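PDB 4P27: venom allergen-like (VAL) 4 protein from Schistosoma mansoni, which belongs to the SCP/TAPS (CAP) family of secreted proteins and binds lipids while lacking the prototypical CAP motifs, its role in the parasite being uncertain. Local coordinates for residues S5-I11 against G124-E128; F14-R19 against Q114-T120; K48-A53 against L135-N139; Y98-N103 against E146-A152. All coordinates share one frame; numbering follows the deposited sequence.

Contacts 1 and 2 use successive turns of helix 6-22, contact 1 at the helix's N-terminal end against strand 122-130 and contact 2 against the end of helix 110-115. Contact 3 takes the other side of the same sheet, where helix 43-54 packs on strand 133-141; the disulfide Cys125-Cys138 ties its strand to that of contact 1. Contacts 2 and 3 are buried, contact 1 partly so; contact 4 joins a hairpin turn to the chain after the last strand, near the surface. Contact 3 is apolar with a polar margin, contact 2 adds an arginine bound to carbonyls, and contact 4 rests on hydrogen bonds and aromatic rings, with Glu151 and Arg148 close to the glycan on Asn118.

Contact 1: residues S5-I11 against G124-E128; sequences SEGQRAI and GCGYE
The Tyr127 ring reaches from the strand toward helix 6-22 and overlaps its first turn at Gly7, where no side chain intervenes: Tyr127 OH comes within 3.0 Å of Gly7 CA, a close approach. With chi1 at 63° the ring is lifted off the strand, and its edge is met in plane by the backbone N of Gln8. Further along the helix, Ile11 CD1 approaches Tyr127 CD2 at 4.2 Å, the two side chains running obliquely to each other. The other branch of Ile11 has a different partner: CG2 lies 3.5 Å from Cys125 SG, the sulfur being fixed by its disulfide to Cys138.

Polar contact comes from Gln8, whose extended chain gives a hydrogen bond from NE2 to Cys125 O (3.1 Å). The amide arrives nearly along the C=O axis, but the bond is bent at the hydrogen (N-H...O 139°), Cys125 O lying out of the Gln8 amide plane. Its OE1 accepts from Ser5 N at 3.1 Å while Ser5 OG accepts from Gln8 N at 3.1 Å. These reciprocal bonds form a capping box; with OE1 and NE2 both engaged, the rotation of the Gln8 amide is fixed. Helix and strand axes approach to 8.5 Å at 135°, helix 84-93 adding Ile84 and Met88 beside Ile11, an arrangement characteristic of one helix-on-sheet layer of the alpha-beta-alpha CAP sandwich.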
# COMPACT_ATOMS: atom_id res chain seq x y z
N SER A 5 6.34 15.44 5.60
CA SER A 5 6.87 16.00 4.36
C SER A 5 5.89 16.09 3.23
O SER A 5 4.83 15.44 3.22
CB SER A 5 8.11 15.21 3.91
OG SER A 5 7.73 14.06 3.18
N GLU A 6 6.22 16.94 2.27
CA GLU A 6 5.61 16.96 0.98
C GLU A 6 5.23 15.56 0.35
O GLU A 6 4.08 15.32 -0.04
CB GLU A 6 6.68 17.61 0.04
CG GLU A 6 7.20 18.99 0.56
CD GLU A 6 6.08 20.03 0.56
OE1 GLU A 6 4.91 19.68 0.16
OE2 GLU A 6 6.35 21.17 0.97
N GLY A 7 6.23 14.70 0.17
CA GLY A 7 6.01 13.36 -0.44
C GLY A 7 5.12 12.51 0.49
O GLY A 7 4.21 11.88 -0.00
N GLN A 8 5.36 12.56 1.79
CA GLN A 8 4.69 11.71 2.72
C GLN A 8 3.22 12.04 2.64
O GLN A 8 2.37 11.13 2.57
CB GLN A 8 5.27 11.91 4.10
CG GLN A 8 6.65 11.20 4.29
CD GLN A 8 7.22 11.44 5.68
OE1 GLN A 8 6.91 12.46 6.33
NE2 GLN A 8 7.99 10.48 6.19
N ARG A 9 2.90 13.34 2.59
CA ARG A 9 1.52 13.74 2.60
C ARG A 9 0.81 13.29 1.33
O ARG A 9 -0.28 12.74 1.36
CB ARG A 9 1.34 15.27 2.85
CG ARG A 9 -0.10 15.77 2.62
CD ARG A 9 -1.09 15.35 3.71
NE ARG A 9 -0.55 15.68 5.04
CZ ARG A 9 -1.04 15.31 6.23
NH1 ARG A 9 -2.12 14.55 6.33
NH2 ARG A 9 -0.39 15.67 7.35
N ALA A 10 1.46 13.47 0.19
CA ALA A 10 0.94 12.99 -1.04
C ALA A 10 0.69 11.43 -1.01
O ALA A 10 -0.32 10.94 -1.55
CB ALA A 10 1.95 13.37 -2.14
N ILE A 11 1.63 10.66 -0.43
CA ILE A 11 1.51 9.19 -0.48
C ILE A 11 0.29 8.85 0.44
O ILE A 11 -0.53 8.11 0.08
CB ILE A 11 2.77 8.55 0.04
CG1 ILE A 11 3.89 8.69 -1.03
CG2 ILE A 11 2.52 7.05 0.40
CD1 ILE A 11 5.28 8.49 -0.43
N GLY A 124 3.01 3.96 7.45
CA GLY A 124 3.98 5.05 7.34
C GLY A 124 5.02 4.74 6.26
O GLY A 124 5.45 3.59 6.14
N CYS A 125 5.42 5.78 5.52
CA CYS A 125 6.16 5.69 4.30
C CYS A 125 7.37 6.62 4.40
O CYS A 125 7.33 7.65 5.11
CB CYS A 125 5.25 6.14 3.12
SG CYS A 125 3.79 5.03 2.98
N GLY A 126 8.40 6.27 3.63
CA GLY A 126 9.71 6.87 3.71
C GLY A 126 10.25 6.69 2.30
O GLY A 126 9.96 5.66 1.60
N TYR A 127 11.02 7.67 1.85
CA TYR A 127 11.61 7.54 0.51
C TYR A 127 12.96 8.26 0.40
O TYR A 127 13.24 9.11 1.21
CB TYR A 127 10.66 8.00 -0.54
CG TYR A 127 10.29 9.43 -0.46
CD1 TYR A 127 11.07 10.46 -1.14
CD2 TYR A 127 9.16 9.82 0.29
CE1 TYR A 127 10.67 11.83 -1.07
CE2 TYR A 127 8.78 11.16 0.39
CZ TYR A 127 9.52 12.18 -0.27
OH TYR A 127 9.01 13.45 -0.11
N GLU A 128 13.81 7.89 -0.55
CA GLU A 128 15.10 8.52 -0.60
C GLU A 128 15.42 8.64 -2.04
O GLU A 128 15.07 7.75 -2.84
CB GLU A 128 16.15 7.68 0.17
CG GLU A 128 17.61 8.11 -0.00
CD GLU A 128 17.98 9.16 1.03
OE1 GLU A 128 17.06 9.87 1.44
OE2 GLU A 128 19.16 9.28 1.44

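Contact 2: residues F14-R19 against Q114-T120; sequences FHKKVR and QMVWNTT. With NAG (2-acetamido-2-deoxy-beta-D-glucopyranose), chain B.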
# COMPACT_ATOMS: atom_id res chain seq x y z
N PHE A 14 -3.04 9.77 -1.29
CA PHE A 14 -3.31 8.88 -2.42
C PHE A 14 -3.90 7.55 -1.84
O PHE A 14 -4.86 7.02 -2.37
CB PHE A 14 -1.98 8.59 -3.17
CG PHE A 14 -2.21 7.83 -4.46
CD1 PHE A 14 -2.32 6.42 -4.45
CD2 PHE A 14 -2.29 8.48 -5.68
CE1 PHE A 14 -2.58 5.74 -5.61
CE2 PHE A 14 -2.50 7.78 -6.88
CZ PHE A 14 -2.65 6.41 -6.84
N HIS A 15 -3.32 7.05 -0.74
CA HIS A 15 -3.89 5.82 -0.12
C HIS A 15 -5.31 6.03 0.43
O HIS A 15 -6.20 5.22 0.18
CB HIS A 15 -3.00 5.34 1.04
CG HIS A 15 -1.80 4.59 0.60
ND1 HIS A 15 -0.65 5.23 0.18
CD2 HIS A 15 -1.51 3.26 0.62
CE1 HIS A 15 0.27 4.32 -0.11
NE2 HIS A 15 -0.21 3.12 0.18
N LYS A 16 -5.56 7.16 1.10
CA LYS A 16 -6.93 7.50 1.50
C LYS A 16 -7.88 7.53 0.34
O LYS A 16 -8.97 7.00 0.43
CB LYS A 16 -6.97 8.83 2.30
CG LYS A 16 -6.27 8.63 3.59
CD LYS A 16 -6.67 9.63 4.67
CE LYS A 16 -5.85 10.89 4.52
NZ LYS A 16 -6.17 11.73 5.72
N LYS A 17 -7.48 8.13 -0.77
CA LYS A 17 -8.34 8.26 -1.92
C LYS A 17 -8.63 6.87 -2.58
O LYS A 17 -9.75 6.62 -2.98
CB LYS A 17 -7.65 9.08 -3.02
CG LYS A 17 -8.69 9.57 -4.03
CD LYS A 17 -8.20 9.41 -5.44
CE LYS A 17 -9.32 9.73 -6.43
NZ LYS A 17 -8.98 9.00 -7.69
N VAL A 18 -7.59 6.04 -2.80
CA VAL A 18 -7.80 4.65 -3.30
C VAL A 18 -8.86 3.87 -2.46
O VAL A 18 -9.77 3.25 -2.96
CB VAL A 18 -6.48 3.89 -3.30
CG1 VAL A 18 -6.63 2.37 -3.55
CG2 VAL A 18 -5.62 4.50 -4.38
N ARG A 19 -8.76 3.98 -1.17
CA ARG A 19 -9.61 3.22 -0.27
C ARG A 19 -11.03 3.80 -0.31
O ARG A 19 -12.01 3.05 -0.25
CB ARG A 19 -9.02 3.35 1.17
CG ARG A 19 -7.83 2.35 1.29
CD ARG A 19 -7.05 2.55 2.56
NE ARG A 19 -7.62 1.85 3.74
CZ ARG A 19 -7.42 0.56 4.02
NH1 ARG A 19 -7.90 0.09 5.15
NH2 ARG A 19 -6.64 -0.22 3.24
N GLN A 114 -2.47 -4.81 -0.83
CA GLN A 114 -2.08 -4.21 0.41
C GLN A 114 -2.72 -2.81 0.56
O GLN A 114 -3.10 -2.45 1.68
CB GLN A 114 -0.54 -4.08 0.47
CG GLN A 114 -0.10 -3.40 1.76
CD GLN A 114 -0.45 -4.26 3.03
OE1 GLN A 114 0.31 -5.15 3.38
NE2 GLN A 114 -1.54 -3.94 3.72
N MET A 115 -2.80 -2.04 -0.54
CA MET A 115 -3.40 -0.67 -0.42
C MET A 115 -4.87 -0.74 -0.06
O MET A 115 -5.34 0.12 0.62
CB MET A 115 -3.28 0.13 -1.74
CG MET A 115 -1.80 0.57 -2.03
SD MET A 115 -1.75 1.49 -3.61
CE MET A 115 -2.48 2.97 -3.10
N VAL A 116 -5.61 -1.77 -0.49
CA VAL A 116 -7.04 -1.84 -0.17
C VAL A 116 -7.36 -2.88 0.93
O VAL A 116 -8.49 -3.26 1.10
CB VAL A 116 -7.93 -2.11 -1.41
CG1 VAL A 116 -7.90 -0.91 -2.39
CG2 VAL A 116 -7.61 -3.45 -2.12
N TRP A 117 -6.35 -3.20 1.73
CA TRP A 117 -6.46 -4.26 2.72
C TRP A 117 -7.32 -3.76 3.83
O TRP A 117 -7.04 -2.72 4.47
CB TRP A 117 -5.07 -4.74 3.22
CG TRP A 117 -5.27 -6.05 3.94
CD1 TRP A 117 -5.38 -6.26 5.31
CD2 TRP A 117 -5.40 -7.33 3.31
NE1 TRP A 117 -5.60 -7.64 5.56
CE2 TRP A 117 -5.61 -8.30 4.35
CE3 TRP A 117 -5.38 -7.75 1.96
CZ2 TRP A 117 -5.79 -9.68 4.07
CZ3 TRP A 117 -5.52 -9.15 1.70
CH2 TRP A 117 -5.73 -10.06 2.77
N ASN A 118 -8.41 -4.47 4.06
CA ASN A 118 -9.43 -3.90 4.99
C ASN A 118 -9.02 -3.80 6.47
O ASN A 118 -9.44 -2.86 7.16
CB ASN A 118 -10.77 -4.64 4.86
CG ASN A 118 -10.70 -6.04 5.46
OD1 ASN A 118 -9.62 -6.69 5.53
ND2 ASN A 118 -11.86 -6.56 5.83
N THR A 119 -8.19 -4.73 6.99
CA THR A 119 -7.82 -4.63 8.44
C THR A 119 -6.61 -3.73 8.70
O THR A 119 -6.29 -3.41 9.84
CB THR A 119 -7.41 -5.98 9.06
OG1 THR A 119 -6.50 -6.63 8.19
CG2 THR A 119 -8.69 -6.96 9.20
N THR A 120 -5.91 -3.32 7.64
CA THR A 120 -4.78 -2.42 7.84
C THR A 120 -5.23 -1.08 8.47
O THR A 120 -6.16 -0.43 7.98
CB THR A 120 -4.05 -2.15 6.47
OG1 THR A 120 -3.56 -3.39 5.95
CG2 THR A 120 -2.93 -1.13 6.69
C1 NAG B . -12.15 -7.71 6.51
C2 NAG B . -13.23 -7.65 7.61
C3 NAG B . -13.60 -9.01 8.14
C4 NAG B . -13.93 -9.89 6.96
C5 NAG B . -12.70 -10.00 6.09
C6 NAG B . -12.97 -11.02 5.01
C7 NAG B . -12.94 -5.59 8.74
C8 NAG B . -12.38 -4.87 9.91
N2 NAG B . -12.83 -6.89 8.75
O3 NAG B . -14.71 -8.88 9.01
O4 NAG B . -14.30 -11.15 7.43
O5 NAG B . -12.39 -8.72 5.56
O6 NAG B . -11.92 -11.09 4.09
O7 NAG B . -13.45 -4.98 7.85
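A bend at chi3 (84°) turns the guanidinium of Arg19 toward the chain leaving helix 110-115, and a matching bend at chi3 (73°) of Met115 folds its methyl back onto helix 6-22. Arg19 takes hold of two backbone carbonyls. Its NH2 donates to Met115 O (2.9 Å) and to Trp117 O (2.8 Å), and NH1 adds a second bond to Trp117 O at 3.0 Å, so both terminal nitrogens grip one carbonyl end-on. The acceptors lie close to the guanidinium plane, whereas NH2 stands above the plane of either carbonyl, and both nitrogens approach Trp117 O from the same face. NH1 is also bonded to Thr37 O.

Met115 supplies the apolar half. Its CE sits over one face of the His15 ring, 4.0 Å from the centroid and 14° off the normal, a CH-pi contact. The same methyl meets the edge of the Phe14 ring, 3.7 Å from Phe14 CD1, and touches Val18 CG2 at 3.7 Å. His15 is anchored by bonds of ND1 to Ile11 O and of NE2 to Tyr140 OH. A second apolar touch, Val18 CG1 with Val116 CG1 at 3.7 Å, joins helix 6-22 to the residue just after helix 110-115, while Asn118 bears the N-linked sugar. The contact joins helix 6-22 to the end of helix 110-115 and the loop beyond, within the CAP domain. Met115 O, at the C-terminal end of its helix, should carry partial negative charge; with Trp117 O, a carbonyl of the following loop, it probably stabilises the buried guanidinium without a carboxylate partner in either segment.

Contact 3: residues K48-A53 against L135-N139; sequences KAKQQA and LIVCN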
# COMPACT_ATOMS: atom_id res chain seq x y z
N LYS A 48 10.95 3.70 10.11
CA LYS A 48 11.62 2.45 9.74
C LYS A 48 11.68 2.37 8.23
O LYS A 48 12.70 1.93 7.65
CB LYS A 48 11.00 1.24 10.38
CG LYS A 48 11.41 1.20 11.88
CD LYS A 48 12.72 0.45 12.17
CE LYS A 48 12.71 -0.89 11.44
NZ LYS A 48 13.95 -1.63 11.68
N ALA A 49 10.62 2.90 7.61
CA ALA A 49 10.48 2.89 6.13
C ALA A 49 11.64 3.69 5.59
O ALA A 49 12.29 3.31 4.60
CB ALA A 49 9.17 3.51 5.68
N LYS A 50 11.88 4.82 6.23
CA LYS A 50 12.92 5.79 5.80
C LYS A 50 14.36 5.27 5.99
O LYS A 50 15.18 5.38 5.09
CB LYS A 50 12.76 7.09 6.61
CG LYS A 50 13.49 8.25 5.96
CD LYS A 50 12.49 9.31 5.52
CE LYS A 50 12.08 10.29 6.64
NZ LYS A 50 13.05 11.41 6.77
N GLN A 51 14.67 4.66 7.15
CA GLN A 51 15.96 4.00 7.32
C GLN A 51 16.19 2.97 6.22
O GLN A 51 17.29 2.87 5.71
CB GLN A 51 16.06 3.29 8.72
CG GLN A 51 16.04 4.31 9.88
CD GLN A 51 15.74 3.63 11.22
OE1 GLN A 51 14.68 3.81 11.82
NE2 GLN A 51 16.68 2.82 11.66
N GLN A 52 15.15 2.18 5.87
CA GLN A 52 15.26 1.20 4.80
C GLN A 52 15.49 1.97 3.49
O GLN A 52 16.39 1.64 2.74
CB GLN A 52 13.98 0.43 4.62
CG GLN A 52 14.05 -0.63 3.52
CD GLN A 52 12.91 -1.64 3.63
OE1 GLN A 52 12.35 -1.83 4.70
NE2 GLN A 52 12.60 -2.33 2.52
N ALA A 53 14.68 2.98 3.19
CA ALA A 53 14.81 3.56 1.87
C ALA A 53 16.21 4.26 1.70
O ALA A 53 16.73 4.34 0.57
CB ALA A 53 13.74 4.59 1.62
N LEU A 135 13.88 5.33 -4.19
CA LEU A 135 13.40 4.15 -3.49
C LEU A 135 12.29 4.61 -2.51
O LEU A 135 12.54 5.39 -1.61
CB LEU A 135 14.56 3.52 -2.74
CG LEU A 135 14.14 2.20 -2.03
CD1 LEU A 135 13.43 1.21 -2.95
CD2 LEU A 135 15.41 1.55 -1.59
N ILE A 136 11.04 4.22 -2.79
CA ILE A 136 9.90 4.45 -1.87
C ILE A 136 9.49 3.14 -1.12
O ILE A 136 9.37 2.08 -1.77
CB ILE A 136 8.73 4.92 -2.69
CG1 ILE A 136 9.17 6.15 -3.50
CG2 ILE A 136 7.51 5.18 -1.78
CD1 ILE A 136 8.32 6.34 -4.74
N VAL A 137 9.41 3.22 0.22
CA VAL A 137 9.07 2.11 1.12
C VAL A 137 7.81 2.59 1.83
O VAL A 137 7.87 3.64 2.44
CB VAL A 137 10.15 1.85 2.14
CG1 VAL A 137 9.81 0.69 3.10
CG2 VAL A 137 11.49 1.58 1.40
N CYS A 138 6.68 1.85 1.70
CA CYS A 138 5.50 2.02 2.62
C CYS A 138 5.38 0.80 3.45
O CYS A 138 5.47 -0.33 2.90
CB CYS A 138 4.18 2.20 1.87
SG CYS A 138 3.99 3.87 1.19
N ASN A 139 5.26 1.03 4.76
CA ASN A 139 4.98 0.00 5.76
C ASN A 139 3.56 0.14 6.20
O ASN A 139 3.02 1.26 6.30
CB ASN A 139 5.89 0.03 6.97
CG ASN A 139 7.30 -0.34 6.62
OD1 ASN A 139 7.49 -1.21 5.80
ND2 ASN A 139 8.32 0.36 7.23
O HOH W 1 11.06 -0.99 7.13
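Val137 points toward helix 43-54 and stands between Ala49 and Ala53, residues one turn apart, in the second helix-on-sheet layer of the alpha-beta-alpha CAP sandwich. Its chi1 of 180° spreads the two methyls along the helix: CG1 lies 3.9 Å from Ala49 CB, and CG2 lies 3.8 Å from Ala53 CB. Small residues on the helix let the backbones close in, the axes of the two segments approaching to 7.6 Å at 152°, nearly antiparallel. The alanine methyls also meet strand carbonyls, Ala49 CB being 3.5 Å from Val137 O and Ala53 CB 3.5 Å from Leu135 O.

Leu135 opens the strand segment, beside Ala53, where CD2 packs on the backbone of that alanine. Ile136 and Cys138 face the opposite way, toward helices 84-93 and 6-22, as expected for a strand sandwiched between two helical layers. Gln52 comes across Val137 at about a right angle: its chi1 of -179° carries the extended chain over the valine, and its CD settles 3.9 Å from Val137 CG1.

Polar groups border this patch where Gln52 and Asn139 approach each other. Gln76, on strand 75-81, receives a hydrogen bond from Gln52 NE2 and donates one to Asn139 OD1, so the two amides share a partner. Asn139 ND2 donates to Leu45 O as well. A water completes the circuit, giving a hydrogen bond to Gln52 OE1 at 2.9 Å and accepting one from Asn139 ND2 at 3.1 Å.

Contact 4: residues Y98-N103 against E146-A152; sequences YNFEKN and EDRPYEA. With NAG (2-acetamido-2-deoxy-beta-D-glucopyranose), chain B.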
# COMPACT_ATOMS: atom_id res chain seq x y z
N TYR A 98 -5.98 -8.21 -11.00
CA TYR A 98 -6.53 -8.94 -9.82
C TYR A 98 -7.95 -9.42 -10.07
O TYR A 98 -8.72 -8.67 -10.54
CB TYR A 98 -6.47 -8.08 -8.56
CG TYR A 98 -6.98 -8.80 -7.36
CD1 TYR A 98 -6.35 -10.01 -6.91
CD2 TYR A 98 -8.08 -8.36 -6.68
CE1 TYR A 98 -6.79 -10.68 -5.82
CE2 TYR A 98 -8.54 -9.04 -5.55
CZ TYR A 98 -7.89 -10.19 -5.14
OH TYR A 98 -8.37 -10.89 -4.08
N ASN A 99 -8.25 -10.69 -9.83
CA ASN A 99 -9.60 -11.19 -9.83
C ASN A 99 -10.06 -11.50 -8.47
O ASN A 99 -9.70 -12.52 -7.89
CB ASN A 99 -9.73 -12.49 -10.68
CG ASN A 99 -11.17 -13.08 -10.73
OD1 ASN A 99 -12.01 -12.87 -9.88
ND2 ASN A 99 -11.38 -13.94 -11.67
N PHE A 100 -10.98 -10.67 -7.97
CA PHE A 100 -11.44 -10.82 -6.62
C PHE A 100 -12.21 -12.15 -6.42
O PHE A 100 -12.05 -12.86 -5.38
CB PHE A 100 -12.31 -9.57 -6.35
CG PHE A 100 -12.84 -9.48 -4.97
CD1 PHE A 100 -13.92 -10.30 -4.56
CD2 PHE A 100 -12.28 -8.59 -4.06
CE1 PHE A 100 -14.40 -10.22 -3.27
CE2 PHE A 100 -12.75 -8.56 -2.76
CZ PHE A 100 -13.83 -9.33 -2.38
N GLU A 101 -13.11 -12.46 -7.35
CA GLU A 101 -13.99 -13.71 -7.19
C GLU A 101 -13.14 -14.97 -6.97
O GLU A 101 -13.28 -15.71 -5.95
CB GLU A 101 -14.78 -13.92 -8.46
CG GLU A 101 -15.91 -12.97 -8.60
CD GLU A 101 -16.89 -13.44 -9.68
OE1 GLU A 101 -17.29 -14.62 -9.66
OE2 GLU A 101 -17.26 -12.64 -10.55
N LYS A 102 -12.14 -15.10 -7.83
CA LYS A 102 -11.19 -16.23 -7.66
C LYS A 102 -10.03 -15.94 -6.78
O LYS A 102 -9.29 -16.84 -6.47
CB LYS A 102 -10.71 -16.76 -8.99
CG LYS A 102 -11.89 -16.95 -9.93
CD LYS A 102 -12.09 -18.36 -10.41
CE LYS A 102 -12.11 -18.30 -11.92
NZ LYS A 102 -12.66 -19.57 -12.43
N ASN A 103 -9.91 -14.69 -6.30
CA ASN A 103 -8.75 -14.34 -5.57
C ASN A 103 -7.51 -14.72 -6.37
O ASN A 103 -6.64 -15.38 -5.86
CB ASN A 103 -8.68 -15.00 -4.19
CG ASN A 103 -7.58 -14.40 -3.33
OD1 ASN A 103 -7.23 -13.23 -3.51
ND2 ASN A 103 -7.10 -15.12 -2.37
N GLU A 146 -2.59 -13.75 1.95
CA GLU A 146 -2.94 -14.20 0.62
C GLU A 146 -4.45 -14.17 0.35
O GLU A 146 -4.81 -14.31 -0.75
CB GLU A 146 -2.49 -15.66 0.40
CG GLU A 146 -3.16 -16.68 1.30
CD GLU A 146 -2.58 -18.08 1.10
OE1 GLU A 146 -1.91 -18.36 0.06
OE2 GLU A 146 -2.77 -18.91 2.02
N ASP A 147 -5.29 -14.00 1.32
CA ASP A 147 -6.78 -13.79 1.09
C ASP A 147 -7.17 -12.59 0.27
O ASP A 147 -6.27 -11.80 -0.22
CB ASP A 147 -7.48 -13.63 2.42
CG ASP A 147 -7.25 -14.87 3.31
OD1 ASP A 147 -7.03 -15.91 2.71
OD2 ASP A 147 -7.21 -14.82 4.55
N ARG A 148 -8.50 -12.45 0.15
CA ARG A 148 -9.11 -11.30 -0.53
C ARG A 148 -8.93 -10.10 0.40
O ARG A 148 -8.94 -10.22 1.66
CB ARG A 148 -10.59 -11.60 -0.87
CG ARG A 148 -10.75 -12.66 -1.99
CD ARG A 148 -12.21 -13.14 -2.01
NE ARG A 148 -12.40 -14.13 -3.09
CZ ARG A 148 -12.18 -15.43 -2.84
NH1 ARG A 148 -11.85 -15.83 -1.63
NH2 ARG A 148 -12.29 -16.31 -3.76
N PRO A 149 -8.81 -8.91 -0.17
CA PRO A 149 -8.52 -7.73 0.70
C PRO A 149 -9.63 -7.22 1.60
O PRO A 149 -9.34 -6.51 2.59
CB PRO A 149 -8.13 -6.65 -0.30
CG PRO A 149 -8.78 -7.07 -1.63
CD PRO A 149 -8.76 -8.58 -1.62
N TYR A 150 -10.88 -7.54 1.28
CA TYR A 150 -12.06 -7.00 1.95
C TYR A 150 -13.37 -7.81 1.65
O TYR A 150 -13.41 -8.65 0.74
CB TYR A 150 -12.27 -5.51 1.59
CG TYR A 150 -12.38 -5.23 0.07
CD1 TYR A 150 -13.56 -5.48 -0.63
CD2 TYR A 150 -11.28 -4.70 -0.63
CE1 TYR A 150 -13.64 -5.25 -2.03
CE2 TYR A 150 -11.35 -4.43 -1.99
CZ TYR A 150 -12.55 -4.70 -2.69
OH TYR A 150 -12.56 -4.51 -4.07
N GLU A 151 -14.45 -7.47 2.33
CA GLU A 151 -15.75 -8.08 1.99
C GLU A 151 -16.43 -7.21 0.94
O GLU A 151 -16.50 -5.99 1.14
CB GLU A 151 -16.64 -7.96 3.15
CG GLU A 151 -16.45 -8.93 4.28
CD GLU A 151 -17.58 -8.68 5.29
OE1 GLU A 151 -18.63 -8.11 4.90
OE2 GLU A 151 -17.41 -9.04 6.47
N ALA A 152 -16.97 -7.81 -0.11
CA ALA A 152 -17.71 -7.06 -1.13
C ALA A 152 -19.10 -6.56 -0.60
O ALA A 152 -19.62 -7.08 0.38
CB ALA A 152 -17.92 -7.95 -2.35
C1 NAG B . -12.15 -7.71 6.51
C2 NAG B . -13.23 -7.65 7.61
C3 NAG B . -13.60 -9.01 8.14
C4 NAG B . -13.93 -9.89 6.96
C5 NAG B . -12.70 -10.00 6.09
C6 NAG B . -12.97 -11.02 5.01
C7 NAG B . -12.94 -5.59 8.74
C8 NAG B . -12.38 -4.87 9.91
N2 NAG B . -12.83 -6.89 8.75
O3 NAG B . -14.71 -8.88 9.01
O4 NAG B . -14.30 -11.15 7.43
O5 NAG B . -12.39 -8.72 5.56
O6 NAG B . -11.92 -11.09 4.09
O7 NAG B . -13.45 -4.98 7.85
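The turn that links the two short strands 98-99 and 104-105 of a beta hairpin meets the irregular chain that follows the last strand of the main sheet, with Arg148 reaching across the boundary. Its side chain, extended from CG to NE, delivers the guanidinium to two successive carbonyls of the turn. NE donates to Phe100 O at a short 2.6 Å, bent at the hydrogen (139°), and NH2 donates to Glu101 O along a nearly straight line (165°), although that bond refines so short that its length is doubtful. Asn103 lays its CB 3.7 Å above the centre of the guanidinium plane, covering one face, while the CD of Arg148 stands 3.8 Å over a face of the Phe100 ring, toward the rim.

The turn is itself braced by an Asx motif in which Asn99 OD1 accepts from Lys102 N at 3.0 Å. Asn103, in a left-handed backbone conformation, is held at both ends of its amide: ND2 donates to Glu146 O at 2.9 Å, in the carbonyl plane on a lone pair, and OD1 accepts from Tyr98 OH at 2.7 Å. Lys113 also donates to OD1.

Aromatic and proline contacts fill the remaining side. Phe100 and Tyr150 meet with ring planes at 35°; Phe100 CE2 sits above the tyrosine face, 3.5 Å from Tyr150 CE1. Tyr150 OH is bonded to Pro31 O. The sugar on Asn118 lies alongside, near Glu151 OE2 and Arg148 O. The edge of the Phe100 ring faces Tyr150 O, and Tyr98 OH touches Pro149 CD at 3.4 Å.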